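Local atomic coordinates of hypothetical protein lpg0944 (Legionella pneumophila subsp. pneumophila str. Philadelphia 1, PDB entry 4RXV), a protein that is of unknown function but carries a RavJ peptidase domain of the papain-like CA clan, consistent with a cysteine-protease-like role in Legionella effector biology. Residues G111-R120 against L213-L221; Q10-Y18 against Q220-P228. One frame throughout, in Å; residues are numbered along the deposited sequence.

In the fold
Both contacts hold the C-terminal end of this N-terminal fragment, a tail that follows strand 202-206, against the helical part of the RavJ peptidase-like fold. Interaction 1 fastens residues 213-221 to the junction of helices 105-114 and 117-122; interaction 2 carries the same tail on across the end of helix 6-14. Their centres lie about 14 Å apart, and they share Q220 and L221, with interaction 1 nested inside the chain loop that interaction 2 closes. They also touch directly through V112, whose CG1 packs 3.6 Å from R12 CZ and whose CG2 lies 4.0 Å from E16 CG. The tail thus follows a continuous path over two helix ends.

Interaction 1 of 2, residues G111-R120 against L213-L221; sequences GVLLDDPQIR and LTSTRTGQL
D115, in the turn that joins helices 105-114 and 117-122, receives three successive backbone N-H groups of the tail. Its main-chain O takes G219 N at 2.9 Å, in the carbonyl plane and nearly straight (166°), while the carboxylate divides its oxygens between the next two residues. OD1 accepts from Q220 N at 2.7 Å through its syn lone pair; OD2 accepts from L221 N at 2.9 Å, met from 44° above the carboxylate plane. With CG anti to the backbone N (chi1 -168°), the carboxylate is carried to the bend at G219, where phi is positive.

R120 makes the second polar centre. Its guanidinium grips T216 O end-on, NH2 at 2.9 Å and NH1 at 3.1 Å, and turns its NE side to L114 O, which accepts from both NE and NH2. Both carbonyl oxygens lie close to the guanidinium plane, which fixes its rotation and ties the last turn of helix 105-114 to the tail.

Apolar groups cover both faces of this plane. L213 CD1 sits over the centre of one, 3.7 Å above it, and T218 CG2 lies over the opposite face, offset toward the rim. L213 CD1 also meets L114 CD2 at 3.8 Å, the two leucines crossing at about a right angle. At the other end, L221 CD1 rests on the backbone of G111 and V112, 3.8 Å from V112 CA.

Within the tail, Q220 NE2 closes the bend by bonding to R217 O, and it has a second partner in Q75 of helix 74-84. One buried carboxylate and one sandwiched guanidinium thus satisfy main-chain groups of an irregular segment, which holds its course without joining a sheet; the N-H donors around D115 would probably stabilise its negative charge.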
ATOM      1  N   GLY A 111       6.565   3.414  -1.090  1.00  7.07           N
ATOM      2  CA  GLY A 111       7.373   4.584  -0.781  1.00  7.31           C
ATOM      3  C   GLY A 111       7.878   4.601   0.640  1.00  7.28           C
ATOM      4  O   GLY A 111       9.061   4.865   0.875  1.00  8.38           O
ATOM      5  N   VAL A 112       7.003   4.316   1.597  1.00  6.97           N
ATOM      6  CA  VAL A 112       7.402   4.256   3.000  1.00  6.98           C
ATOM      7  C   VAL A 112       8.563   3.282   3.196  1.00  7.64           C
ATOM      8  O   VAL A 112       9.517   3.570   3.912  1.00  8.57           O
ATOM      9  CB  VAL A 112       6.195   3.884   3.884  1.00  7.64           C
ATOM     10  CG1 VAL A 112       6.614   3.542   5.290  1.00  8.71           C
ATOM     11  CG2 VAL A 112       5.147   5.011   3.873  1.00  8.34           C
ATOM     12  N   LEU A 113       8.452   2.115   2.583  1.00  7.14           N
ATOM     13  CA  LEU A 113       9.446   1.068   2.757  1.00  8.17           C
ATOM     14  C   LEU A 113      10.746   1.380   2.034  1.00  8.79           C
ATOM     15  O   LEU A 113      11.821   1.141   2.570  1.00 10.11           O
ATOM     16  CB  LEU A 113       8.869  -0.251   2.282  1.00  8.16           C
ATOM     17  CG  LEU A 113       7.653  -0.685   3.086  1.00 10.29           C
ATOM     18  CD1 LEU A 113       6.915  -1.805   2.352  1.00 12.66           C
ATOM     19  CD2 LEU A 113       7.969  -1.032   4.505  1.00 12.40           C
ATOM     20  N   LEU A 114      10.664   1.928   0.828  1.00  8.58           N
ATOM     21  CA  LEU A 114      11.838   2.305   0.053  1.00  9.13           C
ATOM     22  C   LEU A 114      12.600   3.440   0.722  1.00  9.91           C
ATOM     23  O   LEU A 114      13.779   3.631   0.462  1.00 10.68           O
ATOM     24  CB  LEU A 114      11.441   2.657  -1.395  1.00  9.60           C
ATOM     25  CG  LEU A 114      11.111   1.433  -2.261  1.00 10.11           C
ATOM     26  CD1 LEU A 114      10.300   1.803  -3.470  1.00 11.46           C
ATOM     27  CD2 LEU A 114      12.368   0.705  -2.677  1.00 11.66           C
ATOM     28  N   ASP A 115      11.919   4.233   1.538  1.00 10.20           N
ATOM     29  CA  ASP A 115      12.522   5.377   2.202  1.00 10.58           C
ATOM     30  C   ASP A 115      13.272   4.984   3.464  1.00 12.18           C
ATOM     31  O   ASP A 115      13.895   5.834   4.060  1.00 14.73           O
ATOM     32  CB  ASP A 115      11.438   6.392   2.560  1.00 11.77           C
ATOM     33  CG  ASP A 115      12.008   7.715   2.981  1.00 11.49           C
ATOM     34  OD1 ASP A 115      12.773   8.297   2.194  1.00 11.42           O
ATOM     35  OD2 ASP A 115      11.693   8.162   4.103  1.00 13.41           O
ATOM     36  N   ASP A 116      13.192   3.721   3.872  1.00 12.59           N
ATOM     37  CA  ASP A 116      13.793   3.258   5.121  1.00 14.54           C
ATOM     38  C   ASP A 116      15.152   2.599   4.880  1.00 13.10           C
ATOM     39  O   ASP A 116      15.257   1.607   4.180  1.00 11.58           O
ATOM     40  CB  ASP A 116      12.844   2.264   5.791  1.00 18.31           C
ATOM     41  CG  ASP A 116      13.288   1.869   7.179  1.00 24.37           C
ATOM     42  OD1 ASP A 116      14.368   1.258   7.303  1.00 25.94           O
ATOM     43  OD2 ASP A 116      12.546   2.147   8.150  1.00 26.75           O
ATOM     44  N   PRO A 117      16.212   3.123   5.505  1.00 17.14           N
ATOM     45  CA  PRO A 117      17.543   2.576   5.210  1.00 17.99           C
ATOM     46  C   PRO A 117      17.782   1.158   5.720  1.00 17.42           C
ATOM     47  O   PRO A 117      18.535   0.407   5.115  1.00 19.21           O
ATOM     48  CB  PRO A 117      18.491   3.560   5.914  1.00 20.82           C
ATOM     49  CG  PRO A 117      17.662   4.178   6.970  1.00 22.32           C
ATOM     50  CD  PRO A 117      16.274   4.258   6.438  1.00 20.31           C
ATOM     51  N   GLN A 118      17.115   0.776   6.797  0.61 15.97           N
ATOM     52  CA  GLN A 118      17.312  -0.566   7.338  0.61 15.40           C
ATOM     53  C   GLN A 118      16.516  -1.599   6.538  0.61 12.13           C
ATOM     54  O   GLN A 118      16.871  -2.765   6.476  0.61 12.93           O
ATOM     55  CB  GLN A 118      16.933  -0.612   8.812  0.61 18.84           C
ATOM     56  CG  GLN A 118      17.823   0.255   9.679  0.61 23.22           C
ATOM     57  CD  GLN A 118      17.371   0.282  11.122  0.61 30.61           C
ATOM     58  OE1 GLN A 118      16.236  -0.076  11.436  0.61 33.46           O
ATOM     59  NE2 GLN A 118      18.260   0.702  12.010  0.61 31.40           N
ATOM     60  N   ILE A 119      15.437  -1.160   5.901  1.00 12.49           N
ATOM     61  CA  ILE A 119      14.743  -2.022   4.950  1.00 13.50           C
ATOM     62  C   ILE A 119      15.635  -2.251   3.723  1.00 12.92           C
ATOM     63  O   ILE A 119      15.707  -3.360   3.222  1.00 13.62           O
ATOM     64  CB  ILE A 119      13.393  -1.464   4.561  1.00 15.31           C
ATOM     65  CG1 ILE A 119      12.522  -1.410   5.815  1.00 20.48           C
ATOM     66  CG2 ILE A 119      12.769  -2.313   3.416  1.00 16.93           C
ATOM     67  CD1 ILE A 119      11.279  -2.237   5.734  1.00 30.41           C
ATOM     68  N   ARG A 120      16.311  -1.205   3.266  1.00 13.62           N
ATOM     69  CA  ARG A 120      17.161  -1.305   2.063  1.00 17.16           C
ATOM     70  C   ARG A 120      18.156  -2.457   2.137  1.00 16.27           C
ATOM     71  O   ARG A 120      18.491  -3.067   1.128  1.00 20.37           O
ATOM     72  CB  ARG A 120      18.021  -0.047   1.850  1.00 20.09           C
ATOM     73  CG  ARG A 120      17.327   1.181   1.396  1.00 23.25           C
ATOM     74  CD  ARG A 120      17.010   1.180  -0.104  1.00 16.63           C
ATOM     75  NE  ARG A 120      16.283   2.405  -0.389  1.00 13.13           N
ATOM     76  CZ  ARG A 120      16.781   3.475  -0.980  1.00 12.82           C
ATOM     77  NH1 ARG A 120      18.010   3.502  -1.459  1.00 13.44           N
ATOM     78  NH2 ARG A 120      16.014   4.526  -1.117  1.00 12.36           N
ATOM     79  N   LEU A 213      17.809   3.004  -7.797  1.00 10.28           N
ATOM     80  CA  LEU A 213      17.561   2.782  -6.371  1.00 10.83           C
ATOM     81  C   LEU A 213      18.694   3.323  -5.498  1.00 10.94           C
ATOM     82  O   LEU A 213      18.476   3.992  -4.485  1.00 10.44           O
ATOM     83  CB  LEU A 213      17.357   1.308  -6.102  1.00 11.83           C
ATOM     84  CG  LEU A 213      17.154   0.952  -4.628  1.00 13.39           C
ATOM     85  CD1 LEU A 213      15.854   1.504  -4.084  1.00 12.65           C
ATOM     86  CD2 LEU A 213      17.255  -0.543  -4.451  1.00 15.58           C
ATOM     87  N   THR A 214      19.926   3.022  -5.868  1.00 11.69           N
ATOM     88  CA  THR A 214      21.055   3.347  -5.003  1.00 13.31           C
ATOM     89  C   THR A 214      21.223   4.851  -4.781  1.00 13.61           C
ATOM     90  O   THR A 214      21.675   5.283  -3.716  1.00 16.98           O
ATOM     91  CB  THR A 214      22.347   2.791  -5.578  1.00 19.24           C
ATOM     92  OG1 THR A 214      22.162   1.406  -5.850  1.00 26.00           O
ATOM     93  CG2 THR A 214      23.440   2.986  -4.580  1.00 21.44           C
ATOM     94  N   SER A 215      20.860   5.642  -5.787  1.00 11.13           N
ATOM     95  CA  SER A 215      20.948   7.093  -5.677  1.00 12.63           C
ATOM     96  C   SER A 215      19.684   7.721  -5.087  1.00 12.31           C
ATOM     97  O   SER A 215      19.571   8.945  -5.022  1.00 15.19           O
ATOM     98  CB  SER A 215      21.259   7.723  -7.033  1.00 13.80           C
ATOM     99  OG  SER A 215      20.258   7.431  -7.979  1.00 15.63           O
ATOM    100  N   THR A 216      18.741   6.897  -4.656  1.00 11.75           N
ATOM    101  CA  THR A 216      17.514   7.391  -4.054  1.00 11.88           C
ATOM    102  C   THR A 216      17.750   7.523  -2.552  1.00 11.18           C
ATOM    103  O   THR A 216      17.965   6.547  -1.850  1.00 11.57           O
ATOM    104  CB  THR A 216      16.337   6.444  -4.351  1.00 11.28           C
ATOM    105  OG1 THR A 216      16.169   6.320  -5.767  1.00 12.99           O
ATOM    106  CG2 THR A 216      15.044   6.982  -3.755  1.00 12.04           C
ATOM    107  N   ARG A 217      17.679   8.753  -2.079  1.00 13.18           N
ATOM    108  CA  ARG A 217      17.857   9.092  -0.681  1.00 15.06           C
ATOM    109  C   ARG A 217      16.847   8.394   0.222  1.00 13.81           C
ATOM    110  O   ARG A 217      15.689   8.215  -0.146  1.00 13.46           O
ATOM    111  CB  ARG A 217      17.640  10.603  -0.549  1.00 19.93           C
ATOM    112  CG  ARG A 217      18.374  11.284   0.578  1.00 30.27           C
ATOM    113  CD  ARG A 217      18.486  12.800   0.322  1.00 34.23           C
ATOM    114  NE  ARG A 217      19.647  13.405   0.977  1.00 53.46           N
ATOM    115  CZ  ARG A 217      20.849  13.559   0.417  1.00 60.86           C
ATOM    116  NH1 ARG A 217      21.090  13.127  -0.815  1.00 62.51           N
ATOM    117  NH2 ARG A 217      21.837  14.107   1.114  1.00 55.43           N
ATOM    118  N   THR A 218      17.279   8.009   1.412  1.00 13.94           N
ATOM    119  CA  THR A 218      16.370   7.535   2.437  1.00 13.69           C
ATOM    120  C   THR A 218      16.056   8.653   3.439  1.00 13.67           C
ATOM    121  O   THR A 218      16.736   9.679   3.475  1.00 15.59           O
ATOM    122  CB  THR A 218      16.948   6.317   3.172  1.00 16.92           C
ATOM    123  OG1 THR A 218      18.209   6.650   3.779  1.00 20.21           O
ATOM    124  CG2 THR A 218      17.124   5.147   2.218  1.00 16.91           C
ATOM    125  N   GLY A 219      15.037   8.466   4.268  1.00 13.58           N
ATOM    126  CA  GLY A 219      14.688   9.478   5.259  1.00 13.69           C
ATOM    127  C   GLY A 219      14.033  10.723   4.674  1.00 13.08           C
ATOM    128  O   GLY A 219      14.011  11.779   5.309  1.00 15.20           O
ATOM    129  N   GLN A 220      13.515  10.611   3.454  1.00 11.56           N
ATOM    130  CA  GLN A 220      12.794  11.714   2.840  1.00 11.26           C
ATOM    131  C   GLN A 220      11.430  11.954   3.464  1.00 11.93           C
ATOM    132  O   GLN A 220      10.908  13.075   3.403  1.00 13.58           O
ATOM    133  CB  GLN A 220      12.605  11.473   1.356  1.00 11.51           C
ATOM    134  CG  GLN A 220      13.887  11.326   0.620  1.00 12.18           C
ATOM    135  CD  GLN A 220      13.662  11.235  -0.860  1.00 12.51           C
ATOM    136  OE1 GLN A 220      13.054  12.114  -1.461  1.00 14.21           O
ATOM    137  NE2 GLN A 220      14.110  10.154  -1.451  1.00 12.64           N
ATOM    138  N   LEU A 221      10.825  10.911   4.028  1.00 11.46           N
ATOM    139  CA  LEU A 221       9.448  11.011   4.499  1.00 11.73           C
ATOM    140  C   LEU A 221       9.380  11.268   6.002  1.00 13.76           C
ATOM    141  O   LEU A 221      10.194  10.785   6.794  1.00 16.23           O
ATOM    142  CB  LEU A 221       8.673   9.729   4.215  1.00 12.31           C
ATOM    143  CG  LEU A 221       8.605   9.284   2.761  1.00 12.28           C
ATOM    144  CD1 LEU A 221       7.934   7.948   2.614  1.00 12.99           C
ATOM    145  CD2 LEU A 221       7.900  10.330   1.897  1.00 14.66           C
TER

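Interaction 2 of 2, residues Q10-Y18 against Q220-P228; sequences QERLKQEQY and QLTPYTGTP
R12 lays its guanidinium across the ring of P223, whose CG stands 3.7 Å above the plane and over its centre. The arginine chain bends at chi2 (64°), which brings its end back to the tail. In the plane of the group, NH1 forms a salt bridge with E16 OE2 at 2.8 Å. NH2 donates to two waters, which pass hydrogen bonds on to T222 O and L221 O, the first also in that plane.

E16 OE2 is gripped twice, since Y224 N also donates to it at 2.9 Å, reaching the carboxylate from the face opposite R12 NH1. The carboxylate and the Y224 ring are inclined at 63°.

Q15 NE2 reaches T225 O at 2.9 Å in the carbonyl plane, and Q15 O takes the hydroxyl of T225 at 2.7 Å along with a weak bond from T225 N. The T227 side chain crosses that of Q15 at about a right angle, OG1 3.4 Å from Q15 CD, and donates to a water bound to E11 O and OE1.

E16 OE1 bonds N85 ND2, L221 packs on helix 74-84, and the Y224 ring makes cation-pi contacts with R98 of strand 95-100 and with K87. The tail thereby bridges helices 6-14 and 74-84, and V112 of helix 105-114 covers the guanidinium face opposite P223, so R12 is sandwiched between that helix and the tail.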
ATOM      1  N   GLN A  10       6.166  -3.294  10.601  1.00  8.44           N
ATOM      2  CA  GLN A  10       4.737  -3.133  10.803  1.00  8.03           C
ATOM      3  C   GLN A  10       4.430  -1.876  11.604  1.00  8.49           C
ATOM      4  O   GLN A  10       3.493  -1.141  11.292  1.00  8.79           O
ATOM      5  CB  GLN A  10       4.170  -4.373  11.487  1.00  8.79           C
ATOM      6  CG  GLN A  10       2.680  -4.341  11.718  1.00  8.69           C
ATOM      7  CD  GLN A  10       2.202  -5.645  12.281  1.00  9.65           C
ATOM      8  OE1 GLN A  10       1.789  -6.556  11.554  1.00 11.13           O
ATOM      9  NE2 GLN A  10       2.337  -5.787  13.564  1.00 10.58           N
ATOM     10  N   GLU A  11       5.225  -1.607  12.633  1.00  8.79           N
ATOM     11  CA  GLU A  11       5.030  -0.400  13.426  1.00  9.34           C
ATOM     12  C   GLU A  11       5.193   0.854  12.570  1.00  9.14           C
ATOM     13  O   GLU A  11       4.402   1.781  12.683  1.00  9.23           O
ATOM     14  CB  GLU A  11       5.972  -0.373  14.621  1.00 11.47           C
ATOM     15  CG  GLU A  11       5.557  -1.328  15.730  1.00 18.60           C
ATOM     16  CD  GLU A  11       4.129  -1.067  16.250  1.00 22.82           C
ATOM     17  OE1 GLU A  11       3.752   0.133  16.375  1.00 23.54           O
ATOM     18  OE2 GLU A  11       3.373  -2.056  16.514  1.00 22.91           O
ATOM     19  N   ARG A  12       6.201   0.880  11.697  1.00  8.42           N
ATOM     20  CA  ARG A  12       6.409   2.014  10.806  1.00  8.58           C
ATOM     21  C   ARG A  12       5.169   2.217   9.909  1.00  7.79           C
ATOM     22  O   ARG A  12       4.757   3.349   9.663  1.00  8.19           O
ATOM     23  CB  ARG A  12       7.648   1.808   9.945  1.00  8.89           C
ATOM     24  CG  ARG A  12       7.828   2.854   8.848  1.00  8.84           C
ATOM     25  CD  ARG A  12       8.060   4.255   9.414  1.00  9.11           C
ATOM     26  NE  ARG A  12       8.168   5.271   8.379  1.00  9.17           N
ATOM     27  CZ  ARG A  12       7.150   5.975   7.921  1.00  8.96           C
ATOM     28  NH1 ARG A  12       5.922   5.759   8.356  1.00  8.76           N
ATOM     29  NH2 ARG A  12       7.368   6.889   7.005  1.00  9.55           N
ATOM     30  N   LEU A  13       4.599   1.135   9.398  1.00  7.32           N
ATOM     31  CA  LEU A  13       3.417   1.233   8.546  1.00  7.29           C
ATOM     32  C   LEU A  13       2.187   1.648   9.359  1.00  7.07           C
ATOM     33  O   LEU A  13       1.342   2.393   8.844  1.00  8.15           O
ATOM     34  CB  LEU A  13       3.201  -0.112   7.849  1.00  7.36           C
ATOM     35  CG  LEU A  13       4.279  -0.477   6.831  1.00  7.80           C
ATOM     36  CD1 LEU A  13       4.269  -1.961   6.526  1.00  7.95           C
ATOM     37  CD2 LEU A  13       4.112   0.333   5.528  1.00  8.19           C
ATOM     38  N   LYS A  14       2.076   1.192  10.601  1.00  7.91           N
ATOM     39  CA  LYS A  14       0.982   1.620  11.469  1.00  8.50           C
ATOM     40  C   LYS A  14       0.990   3.144  11.676  1.00  8.35           C
ATOM     41  O   LYS A  14      -0.056   3.761  11.822  1.00  8.64           O
ATOM     42  CB  LYS A  14       1.008   0.857  12.801  1.00  8.63           C
ATOM     43  CG  LYS A  14       0.524  -0.555  12.681  1.00  9.97           C
ATOM     44  CD  LYS A  14       0.797  -1.403  13.894  1.00 11.76           C
ATOM     45  CE  LYS A  14       0.161  -0.864  15.133  1.00 13.44           C
ATOM     46  NZ  LYS A  14       0.353  -1.811  16.257  1.00 16.72           N
ATOM     47  N   GLN A  15       2.174   3.760  11.685  1.00  8.29           N
ATOM     48  CA  GLN A  15       2.276   5.198  11.859  1.00  8.39           C
ATOM     49  C   GLN A  15       1.542   5.958  10.768  1.00  7.62           C
ATOM     50  O   GLN A  15       1.211   7.122  10.970  1.00  8.44           O
ATOM     51  CB  GLN A  15       3.730   5.643  11.920  1.00  9.52           C
ATOM     52  CG  GLN A  15       4.449   5.176  13.164  1.00 10.20           C
ATOM     53  CD  GLN A  15       5.906   5.524  13.155  1.00 10.95           C
ATOM     54  OE1 GLN A  15       6.746   4.688  12.887  1.00 13.04           O
ATOM     55  NE2 GLN A  15       6.212   6.763  13.459  1.00 12.70           N
ATOM     56  N   GLU A  16       1.314   5.341   9.603  1.00  7.56           N
ATOM     57  CA  GLU A  16       0.646   6.016   8.513  1.00  7.67           C
ATOM     58  C   GLU A  16      -0.860   6.113   8.693  1.00  7.56           C
ATOM     59  O   GLU A  16      -1.512   6.835   7.955  1.00  8.36           O
ATOM     60  CB  GLU A  16       0.988   5.339   7.176  1.00  7.98           C
ATOM     61  CG  GLU A  16       2.457   5.454   6.855  1.00  8.34           C
ATOM     62  CD  GLU A  16       2.914   6.898   6.844  1.00  9.29           C
ATOM     63  OE1 GLU A  16       2.459   7.662   5.975  1.00 12.88           O
ATOM     64  OE2 GLU A  16       3.716   7.281   7.711  1.00 10.71           O
ATOM     65  N   GLN A  17      -1.396   5.392   9.663  1.00  7.78           N
ATOM     66  CA  GLN A  17      -2.839   5.431   9.972  1.00  8.46           C
ATOM     67  C   GLN A  17      -3.674   5.194   8.703  1.00  7.70           C
ATOM     68  O   GLN A  17      -4.607   5.950   8.384  1.00  8.68           O
ATOM     69  CB  GLN A  17      -3.221   6.735  10.669  1.00  9.80           C
ATOM     70  CG  GLN A  17      -2.518   6.878  12.024  1.00 13.32           C
ATOM     71  CD  GLN A  17      -2.940   5.800  13.021  1.00 17.41           C
ATOM     72  OE1 GLN A  17      -4.119   5.714  13.352  1.00 18.81           O
ATOM     73  NE2 GLN A  17      -1.986   5.049  13.564  1.00 24.97           N
ATOM     74  N   TYR A  18      -3.376   4.107   8.008  1.00  7.67           N
ATOM     75  CA  TYR A  18      -4.049   3.800   6.742  1.00  7.50           C
ATOM     76  C   TYR A  18      -5.558   3.607   6.918  1.00  7.60           C
ATOM     77  O   TYR A  18      -6.318   3.839   5.980  1.00  8.54           O
ATOM     78  CB  TYR A  18      -3.418   2.568   6.128  1.00  7.59           C
ATOM     79  CG  TYR A  18      -2.032   2.800   5.549  1.00  7.20           C
ATOM     80  CD1 TYR A  18      -1.804   3.805   4.633  1.00  7.78           C
ATOM     81  CD2 TYR A  18      -0.963   1.972   5.876  1.00  7.47           C
ATOM     82  CE1 TYR A  18      -0.559   3.993   4.049  1.00  7.45           C
ATOM     83  CE2 TYR A  18       0.286   2.157   5.314  1.00  7.39           C
ATOM     84  CZ  TYR A  18       0.490   3.170   4.386  1.00  6.67           C
ATOM     85  OH  TYR A  18       1.734   3.277   3.812  1.00  7.75           O
ATOM     86  N   GLN A 220      13.515  10.611   3.454  1.00 11.56           N
ATOM     87  CA  GLN A 220      12.794  11.714   2.840  1.00 11.26           C
ATOM     88  C   GLN A 220      11.430  11.954   3.464  1.00 11.93           C
ATOM     89  O   GLN A 220      10.908  13.075   3.403  1.00 13.58           O
ATOM     90  CB  GLN A 220      12.605  11.473   1.356  1.00 11.51           C
ATOM     91  CG  GLN A 220      13.887  11.326   0.620  1.00 12.18           C
ATOM     92  CD  GLN A 220      13.662  11.235  -0.860  1.00 12.51           C
ATOM     93  OE1 GLN A 220      13.054  12.114  -1.461  1.00 14.21           O
ATOM     94  NE2 GLN A 220      14.110  10.154  -1.451  1.00 12.64           N
ATOM     95  N   LEU A 221      10.825  10.911   4.028  1.00 11.46           N
ATOM     96  CA  LEU A 221       9.448  11.011   4.499  1.00 11.73           C
ATOM     97  C   LEU A 221       9.380  11.268   6.002  1.00 13.76           C
ATOM     98  O   LEU A 221      10.194  10.785   6.794  1.00 16.23           O
ATOM     99  CB  LEU A 221       8.673   9.729   4.215  1.00 12.31           C
ATOM    100  CG  LEU A 221       8.605   9.284   2.761  1.00 12.28           C
ATOM    101  CD1 LEU A 221       7.934   7.948   2.614  1.00 12.99           C
ATOM    102  CD2 LEU A 221       7.900  10.330   1.897  1.00 14.66           C
ATOM    103  N   THR A 222       8.378  12.031   6.407  1.00 13.34           N
ATOM    104  CA  THR A 222       8.030  12.147   7.805  1.00 14.25           C
ATOM    105  C   THR A 222       6.888  11.167   8.074  1.00 11.84           C
ATOM    106  O   THR A 222       5.863  11.228   7.408  1.00 12.78           O
ATOM    107  CB  THR A 222       7.612  13.573   8.115  1.00 16.65           C
ATOM    108  OG1 THR A 222       8.696  14.460   7.789  1.00 17.92           O
ATOM    109  CG2 THR A 222       7.258  13.704   9.567  1.00 17.88           C
ATOM    110  N   PRO A 223       7.051  10.247   9.036  1.00 11.62           N
ATOM    111  CA  PRO A 223       5.905   9.395   9.380  1.00 11.54           C
ATOM    112  C   PRO A 223       4.673  10.232   9.685  1.00 10.39           C
ATOM    113  O   PRO A 223       4.790  11.292  10.285  1.00 11.88           O
ATOM    114  CB  PRO A 223       6.389   8.633  10.614  1.00 13.35           C
ATOM    115  CG  PRO A 223       7.889   8.588  10.447  1.00 14.22           C
ATOM    116  CD  PRO A 223       8.223   9.949   9.885  1.00 13.65           C
ATOM    117  N   TYR A 224       3.505   9.767   9.272  1.00  9.49           N
ATOM    118  CA  TYR A 224       2.316  10.599   9.384  1.00  9.38           C
ATOM    119  C   TYR A 224       1.977  10.925  10.836  1.00  9.78           C
ATOM    120  O   TYR A 224       1.470  12.005  11.138  1.00 10.61           O
ATOM    121  CB  TYR A 224       1.132   9.908   8.740  1.00  9.66           C
ATOM    122  CG  TYR A 224      -0.044  10.821   8.427  1.00  9.24           C
ATOM    123  CD1 TYR A 224       0.109  11.885   7.552  1.00  9.98           C
ATOM    124  CD2 TYR A 224      -1.320  10.581   8.942  1.00  9.31           C
ATOM    125  CE1 TYR A 224      -0.930  12.704   7.223  1.00  9.76           C
ATOM    126  CE2 TYR A 224      -2.398  11.409   8.608  1.00  9.97           C
ATOM    127  CZ  TYR A 224      -2.194  12.456   7.737  1.00 10.36           C
ATOM    128  OH  TYR A 224      -3.231  13.269   7.364  1.00 11.31           O
ATOM    129  N   THR A 225       2.231   9.974  11.722  1.00  9.73           N
ATOM    130  CA  THR A 225       2.111  10.151  13.169  1.00 10.79           C
ATOM    131  C   THR A 225       3.315   9.514  13.853  1.00 11.77           C
ATOM    132  O   THR A 225       4.010   8.646  13.287  1.00 12.40           O
ATOM    133  CB  THR A 225       0.831   9.494  13.720  1.00 11.19           C
ATOM    134  OG1 THR A 225       0.874   8.074  13.515  1.00 10.70           O
ATOM    135  CG2 THR A 225      -0.416  10.083  13.098  1.00 11.20           C
ATOM    136  N   GLY A 226       3.554   9.921  15.087  1.00 13.28           N
ATOM    137  CA  GLY A 226       4.588   9.314  15.881  1.00 13.03           C
ATOM    138  C   GLY A 226       3.982   8.262  16.776  1.00 13.14           C
ATOM    139  O   GLY A 226       2.946   8.491  17.397  1.00 15.01           O
ATOM    140  N   THR A 227       4.639   7.112  16.881  1.00 13.64           N
ATOM    141  CA  THR A 227       4.121   6.026  17.694  1.00 14.16           C
ATOM    142  C   THR A 227       3.946   6.495  19.139  1.00 14.66           C
ATOM    143  O   THR A 227       4.861   7.097  19.713  1.00 15.62           O
ATOM    144  CB  THR A 227       5.105   4.857  17.706  1.00 15.97           C
ATOM    145  OG1 THR A 227       5.424   4.497  16.355  1.00 16.94           O
ATOM    146  CG2 THR A 227       4.533   3.659  18.466  1.00 17.28           C
ATOM    147  N   PRO A 228       2.788   6.199  19.747  1.00 15.45           N
ATOM    148  CA  PRO A 228       2.604   6.550  21.164  1.00 17.51           C
ATOM    149  C   PRO A 228       3.544   5.787  22.082  1.00 18.61           C
ATOM    150  O   PRO A 228       3.908   4.661  21.767  1.00 21.12           O
ATOM    151  CB  PRO A 228       1.165   6.114  21.466  1.00 20.59           C
ATOM    152  CG  PRO A 228       0.536   5.810  20.169  1.00 19.80           C
ATOM    153  CD  PRO A 228       1.588   5.593  19.145  1.00 16.17           C
TER
HETATM  154  O   HOH W   1       3.708   2.502  15.339  1.00 17.62           O
HETATM  155  O   HOH W   2       5.412   8.739   5.698  1.00 11.83           O
HETATM  156  O   HOH W   3      10.069   8.016   7.634  1.00 22.73           O